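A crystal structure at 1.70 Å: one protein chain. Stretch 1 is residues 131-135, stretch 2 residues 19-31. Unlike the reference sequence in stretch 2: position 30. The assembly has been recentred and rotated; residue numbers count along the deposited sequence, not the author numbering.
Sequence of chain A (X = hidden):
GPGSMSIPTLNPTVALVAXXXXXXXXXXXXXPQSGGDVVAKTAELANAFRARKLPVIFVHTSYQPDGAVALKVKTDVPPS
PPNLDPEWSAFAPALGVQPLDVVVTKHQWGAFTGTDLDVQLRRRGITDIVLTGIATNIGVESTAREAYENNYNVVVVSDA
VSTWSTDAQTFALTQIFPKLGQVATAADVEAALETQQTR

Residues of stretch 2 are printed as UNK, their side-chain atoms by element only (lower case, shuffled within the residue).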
ATOM      1  N   LEU A 131      -2.123  11.738   9.512  1.00 11.83           N
ATOM      2  CA  LEU A 131      -1.117  11.672   8.471  1.00 11.51           C
ATOM      3  C   LEU A 131      -1.088  12.921   7.591  1.00 11.35           C
ATOM      4  O   LEU A 131      -2.114  13.386   7.095  1.00 11.36           O
ATOM      5  CB  LEU A 131      -1.404  10.432   7.631  1.00 11.92           C
ATOM      6  CG  LEU A 131      -0.353   9.508   7.066  1.00 12.13           C
ATOM      7  CD1 LEU A 131       0.877   9.251   7.936  1.00 11.84           C
ATOM      8  CD2 LEU A 131      -1.067   8.180   6.744  1.00 12.43           C
ATOM      9  N   THR A 132       0.112  13.480   7.448  1.00 10.85           N
ATOM     10  CA  THR A 132       0.382  14.536   6.488  1.00 10.81           C
ATOM     11  C   THR A 132       1.594  14.155   5.650  1.00 10.50           C
ATOM     12  O   THR A 132       2.327  13.218   5.978  1.00 10.26           O
ATOM     13  CB  THR A 132       0.658  15.893   7.177  1.00 11.11           C
ATOM     14  OG1 THR A 132       2.018  15.959   7.641  1.00 11.00           O
ATOM     15  CG2 THR A 132      -0.277  16.115   8.332  1.00 11.21           C
ATOM     16  N   GLY A 133       1.812  14.903   4.579  1.00 10.55           N
ATOM     17  CA  GLY A 133       3.062  14.847   3.818  1.00 10.51           C
ATOM     18  C   GLY A 133       2.935  14.669   2.309  1.00 10.63           C
ATOM     19  O   GLY A 133       1.889  14.937   1.719  1.00 10.64           O
ATOM     20  N   ILE A 134       4.041  14.231   1.698  1.00 10.58           N
ATOM     21  CA  ILE A 134       4.215  14.198   0.254  1.00 10.90           C
ATOM     22  C   ILE A 134       4.825  12.830  -0.118  1.00 10.78           C
ATOM     23  O   ILE A 134       5.712  12.376   0.612  1.00 10.77           O
ATOM     24  CB  ILE A 134       5.213  15.314  -0.196  1.00 11.44           C
ATOM     25  CG1 ILE A 134       4.796  16.696   0.338  1.00 11.68           C
ATOM     26  CG2 ILE A 134       5.384  15.296  -1.707  1.00 12.03           C
ATOM     27  CD1 ILE A 134       5.961  17.676   0.374  1.00 12.04           C
ATOM     28  N   ALA A 135       4.405  12.139  -1.196  1.00 10.85           N
ATOM     29  CA  ALA A 135       3.237  12.442  -2.026  1.00 11.03           C
ATOM     30  C   ALA A 135       2.024  11.650  -1.531  1.00 10.83           C
ATOM     31  O   ALA A 135       2.147  10.554  -1.008  1.00 10.62           O
ATOM     32  CB  ALA A 135       3.512  12.097  -3.485  1.00 11.44           C
ATOM     33  N   UNK A  19       5.068  12.798   6.506  1.00  9.38           N
ATOM     34  CA  UNK A  19       5.906  12.032   5.568  1.00  9.28           C
ATOM     35  C   UNK A  19       6.719  12.912   4.627  1.00  9.51           C
ATOM     36  O   UNK A  19       6.154  13.686   3.863  1.00  9.49           O
ATOM     37  c   UNK A  19       4.147  10.165   5.531  1.00  8.91           C
ATOM     38  c   UNK A  19       5.955  10.268   3.792  1.00  8.96           C
ATOM     39  c   UNK A  19       5.049  11.089   4.693  1.00  9.15           C
ATOM     40  c   UNK A  19       4.890   9.328   6.560  1.00  9.08           C
ATOM     41  N   UNK A  20       8.048  12.756   4.689  1.00  9.87           N
ATOM     42  CA  UNK A  20       9.014  13.222   3.673  1.00 10.20           C
ATOM     43  C   UNK A  20       9.019  14.747   3.481  1.00 10.56           C
ATOM     44  O   UNK A  20       9.243  15.237   2.376  1.00 11.00           O
ATOM     45  c   UNK A  20       9.286  11.092   2.321  1.00 10.14           C
ATOM     46  o   UNK A  20       8.829  10.321   1.462  1.00 10.40           O
ATOM     47  c   UNK A  20       8.804  12.525   2.322  1.00 10.20           C
ATOM     48  o   UNK A  20      10.118  10.730   3.180  1.00 10.53           O
ATOM     49  N   UNK A  21       8.834  15.485   4.567  1.00 10.56           N
ATOM     50  CA  UNK A  21       8.898  16.948   4.496  1.00 11.05           C
ATOM     51  C   UNK A  21      10.359  17.393   4.627  1.00 11.28           C
ATOM     52  O   UNK A  21      10.778  18.073   5.588  1.00 11.58           O
ATOM     53  c   UNK A  21       6.473  17.182   5.318  1.00 10.87           C
ATOM     54  c   UNK A  21       5.955  17.518   3.925  1.00 10.72           C
ATOM     55  c   UNK A  21       5.613  17.884   6.378  1.00 11.21           C
ATOM     56  c   UNK A  21       7.946  17.580   5.498  1.00 11.17           C
ATOM     57  N   UNK A  22      11.110  16.979   3.610  1.00 11.40           N
ATOM     58  CA  UNK A  22      12.542  17.165   3.508  1.00 11.89           C
ATOM     59  C   UNK A  22      12.883  18.039   2.304  1.00 12.61           C
ATOM     60  O   UNK A  22      12.116  18.115   1.329  1.00 12.59           O
ATOM     61  n   UNK A  22      14.351  13.113   1.587  1.00 10.88           N
ATOM     62  o   UNK A  22      12.763  12.854   3.112  1.00 10.43           O
ATOM     63  c   UNK A  22      12.971  15.007   2.155  1.00 11.25           C
ATOM     64  c   UNK A  22      13.244  15.806   3.422  1.00 11.57           C
ATOM     65  c   UNK A  22      13.352  13.552   2.316  1.00 10.89           C
ATOM     66  N   UNK A  23      14.038  18.699   2.367  1.00 13.80           N
ATOM     67  CA  UNK A  23      14.410  19.689   1.365  1.00 14.62           C
ATOM     68  C   UNK A  23      14.232  19.206  -0.080  1.00 15.14           C
ATOM     69  O   UNK A  23      13.732  19.938  -0.940  1.00 16.15           O
ATOM     70  c   UNK A  23      16.093  20.837   2.880  1.00 15.53           C
ATOM     71  n   UNK A  23      17.248  20.585   3.504  1.00 16.04           N
ATOM     72  c   UNK A  23      15.865  20.115   1.564  1.00 15.11           C
ATOM     73  o   UNK A  23      15.257  21.635   3.317  1.00 15.61           O
ATOM     74  N   UNK A  24      14.640  17.971  -0.355  1.00 15.07           N
ATOM     75  CA  UNK A  24      14.615  17.458  -1.716  1.00 15.17           C
ATOM     76  C   UNK A  24      13.231  17.129  -2.269  1.00 14.75           C
ATOM     77  O   UNK A  24      13.076  16.905  -3.459  1.00 15.36           O
ATOM     78  N   UNK A  25      12.236  17.069  -1.397  1.00 14.46           N
ATOM     79  CA  UNK A  25      10.887  16.680  -1.786  1.00 14.37           C
ATOM     80  C   UNK A  25       9.918  17.869  -1.683  1.00 14.48           C
ATOM     81  O   UNK A  25       9.068  18.044  -2.553  1.00 14.45           O
ATOM     82  c   UNK A  25      11.250  13.046  -0.398  1.00 14.23           C
ATOM     83  c   UNK A  25      10.442  15.438  -0.966  1.00 14.15           C
ATOM     84  c   UNK A  25       8.964  15.093  -1.192  1.00 14.04           C
ATOM     85  c   UNK A  25      11.337  14.244  -1.346  1.00 14.46           C
ATOM     86  N   UNK A  26      10.074  18.716  -0.671  1.00 14.90           N
ATOM     87  CA  UNK A  26       9.178  19.873  -0.550  1.00 15.43           C
ATOM     88  C   UNK A  26       9.322  20.874  -1.709  1.00 16.32           C
ATOM     89  O   UNK A  26       8.424  21.683  -1.930  1.00 17.10           O
ATOM     90  c   UNK A  26       9.023  19.616   1.943  1.00 15.06           C
ATOM     91  c   UNK A  26       9.309  20.587   0.812  1.00 15.53           C
ATOM     92  c   UNK A  26      10.687  21.229   0.969  1.00 16.00           C
ATOM     93  N   UNK A  27      10.436  20.839  -2.442  1.00 16.87           N
ATOM     94  CA  UNK A  27      10.659  21.785  -3.552  1.00 17.24           C
ATOM     95  C   UNK A  27      10.071  21.289  -4.877  1.00 16.73           C
ATOM     96  O   UNK A  27      10.110  21.998  -5.890  1.00 16.56           O
ATOM     97  c   UNK A  27      12.894  20.756  -4.013  1.00 18.31           C
ATOM     98  c   UNK A  27      12.698  22.825  -2.553  1.00 19.50           C
ATOM     99  c   UNK A  27      12.153  22.063  -3.759  1.00 18.52           C
ATOM    100  N   UNK A  28       9.504  20.086  -4.859  1.00 15.20           N
ATOM    101  CA  UNK A  28       8.955  19.478  -6.057  1.00 14.98           C
ATOM    102  C   UNK A  28       7.602  20.115  -6.424  1.00 14.86           C
ATOM    103  O   UNK A  28       6.895  20.643  -5.556  1.00 14.86           O
ATOM    104  c   UNK A  28      10.121  17.200  -5.674  1.00 14.44           C
ATOM    105  c   UNK A  28       8.816  17.973  -5.850  1.00 14.40           C
ATOM    106  c   UNK A  28      10.979  17.316  -6.929  1.00 15.06           C
ATOM    107  c   UNK A  28       9.864  15.730  -5.336  1.00 13.86           C
ATOM    108  N   UNK A  29       7.227  20.057  -7.715  1.00 14.82           N
ATOM    109  CA  UNK A  29       5.926  20.604  -8.088  1.00 14.82           C
ATOM    110  C   UNK A  29       4.815  19.696  -7.588  1.00 14.06           C
ATOM    111  O   UNK A  29       4.941  18.478  -7.676  1.00 13.43           O
ATOM    112  c   UNK A  29       8.009  19.629  -8.889  1.00 15.15           C
ATOM    113  c   UNK A  29       5.981  20.638  -9.622  1.00 15.29           C
ATOM    114  c   UNK A  29       6.975  19.567  -9.984  1.00 15.16           C
ATOM    115  N   UNK A  30       3.776  20.280  -6.984  1.00 13.77           N
ATOM    116  CA  UNK A  30       2.703  19.471  -6.412  1.00 13.11           C
ATOM    117  C   UNK A  30       1.424  20.250  -6.185  1.00 13.12           C
ATOM    118  O   UNK A  30       1.426  21.494  -6.096  1.00 14.04           O
ATOM    119  c   UNK A  30       3.163  18.829  -5.101  1.00 12.74           C
ATOM    120  c   UNK A  30       3.407  19.813  -3.961  1.00 12.79           C
ATOM    121  s   UNK A  30       4.182  18.994  -2.552  1.00 12.47           S
ATOM    122  c   UNK A  30       5.881  18.936  -3.146  1.00 12.65           C
ATOM    123  N   UNK A  31       0.321  19.517  -6.101  1.00 12.64           N
ATOM    124  CA  UNK A  31      -0.989  20.116  -5.957  1.00 12.82           C
ATOM    125  C   UNK A  31      -1.793  19.291  -4.951  1.00 12.50           C
ATOM    126  O   UNK A  31      -1.470  18.119  -4.715  1.00 12.29           O
ATOM    127  c   UNK A  31      -1.799  18.798  -7.954  1.00 12.98           C
ATOM    128  c   UNK A  31      -1.041  21.211  -8.227  1.00 13.72           C
ATOM    129  c   UNK A  31      -1.724  20.179  -7.315  1.00 13.22           C
TER
HETATM  130  O   HOH W   1       7.824  11.516  -0.589  1.00 15.94           O

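Position 19 carries four side-chain carbons, forked at the first, with one arm two carbons long; one of them lies 4.2 Å from CD1 of Leu-131. Its backbone N donates to O of Thr-132 (2.8 Å), and its O accepts from N of Ile-134 (3.1 Å), a parallel bridge opposite Gly-133. The fork identifies Ile-19, and the atom nearest Leu-131 is CG1.

Position 20 has two carbons, the second bearing two oxygens. Its CB lies 3.5 Å from O of Ile-134, and a water donates both to one of the carboxylate oxygens and to O of Ile-134, at 2.6 Å each. This is Asp-20, and the oxygen that takes the water is OD2. With phi/psi of 62/36, the chain leaves the strand here.

At position 21 four carbons fork at the second, and one branch tip packs 3.6 Å from CD1 of Ile-134 and 3.9 Å from CA of Gly-133. This is Leu-21, and the tip is CD2.

Position 22 has three carbons, the third holding two further atoms, one oxygen and one nitrogen, and touches nothing on stretch 1; it is Gln-22. Position 23 repeats that amide on a chain one carbon shorter and is out of reach of stretch 1, giving Asn-23. Position 24 has no side-chain atoms and is Gly-24.

Position 25 again shows four carbons forked at the first, with one longer arm, and directs its CB toward stretch 1. The short arm of the fork meets CG2 of Ile-134 at 3.6 Å. This is Ile-25, and that arm is its own CG2.

Positions 26 and 27 each have one carbon carrying two more. At 26 one of the two comes within 3.9 Å of CD1 of Ile-134, whereas 27 points away. They are Val-26, whose CG1 makes the contact, and Val-27.

Position 28 has four carbons forked at the second and stops short of contact; it is Leu-28. At position 29 three carbons close a ring onto the backbone N, out of reach of stretch 1: Pro-29.

Position 30 is an unbranched run of two carbons, a sulfur and a carbon, and the sulfur lies 3.7 Å from CD1 of Ile-134. It is Met-30, a departure from the reference sequence. Position 31, one carbon carrying two, makes no contact and is Val-31.

The contact thus joins a short parallel pairing to an apolar cluster. Two backbone hydrogen bonds hold Ile-19 between Thr-132 and Ile-134. At Gly-133 the strands approach closely: its CA is 3.3 Å from O of Ile-19, and a CB there would clash with that oxygen. Beyond the bridge, Leu-21 ahead of a weakly bonded helix, Ile-25 and Val-26 about its end, and Met-30 after it all touch the side chain of Ile-134, the residue most covered by the other stretch.

Stretch 2 (19-31) IDLQNGIVVLPMV
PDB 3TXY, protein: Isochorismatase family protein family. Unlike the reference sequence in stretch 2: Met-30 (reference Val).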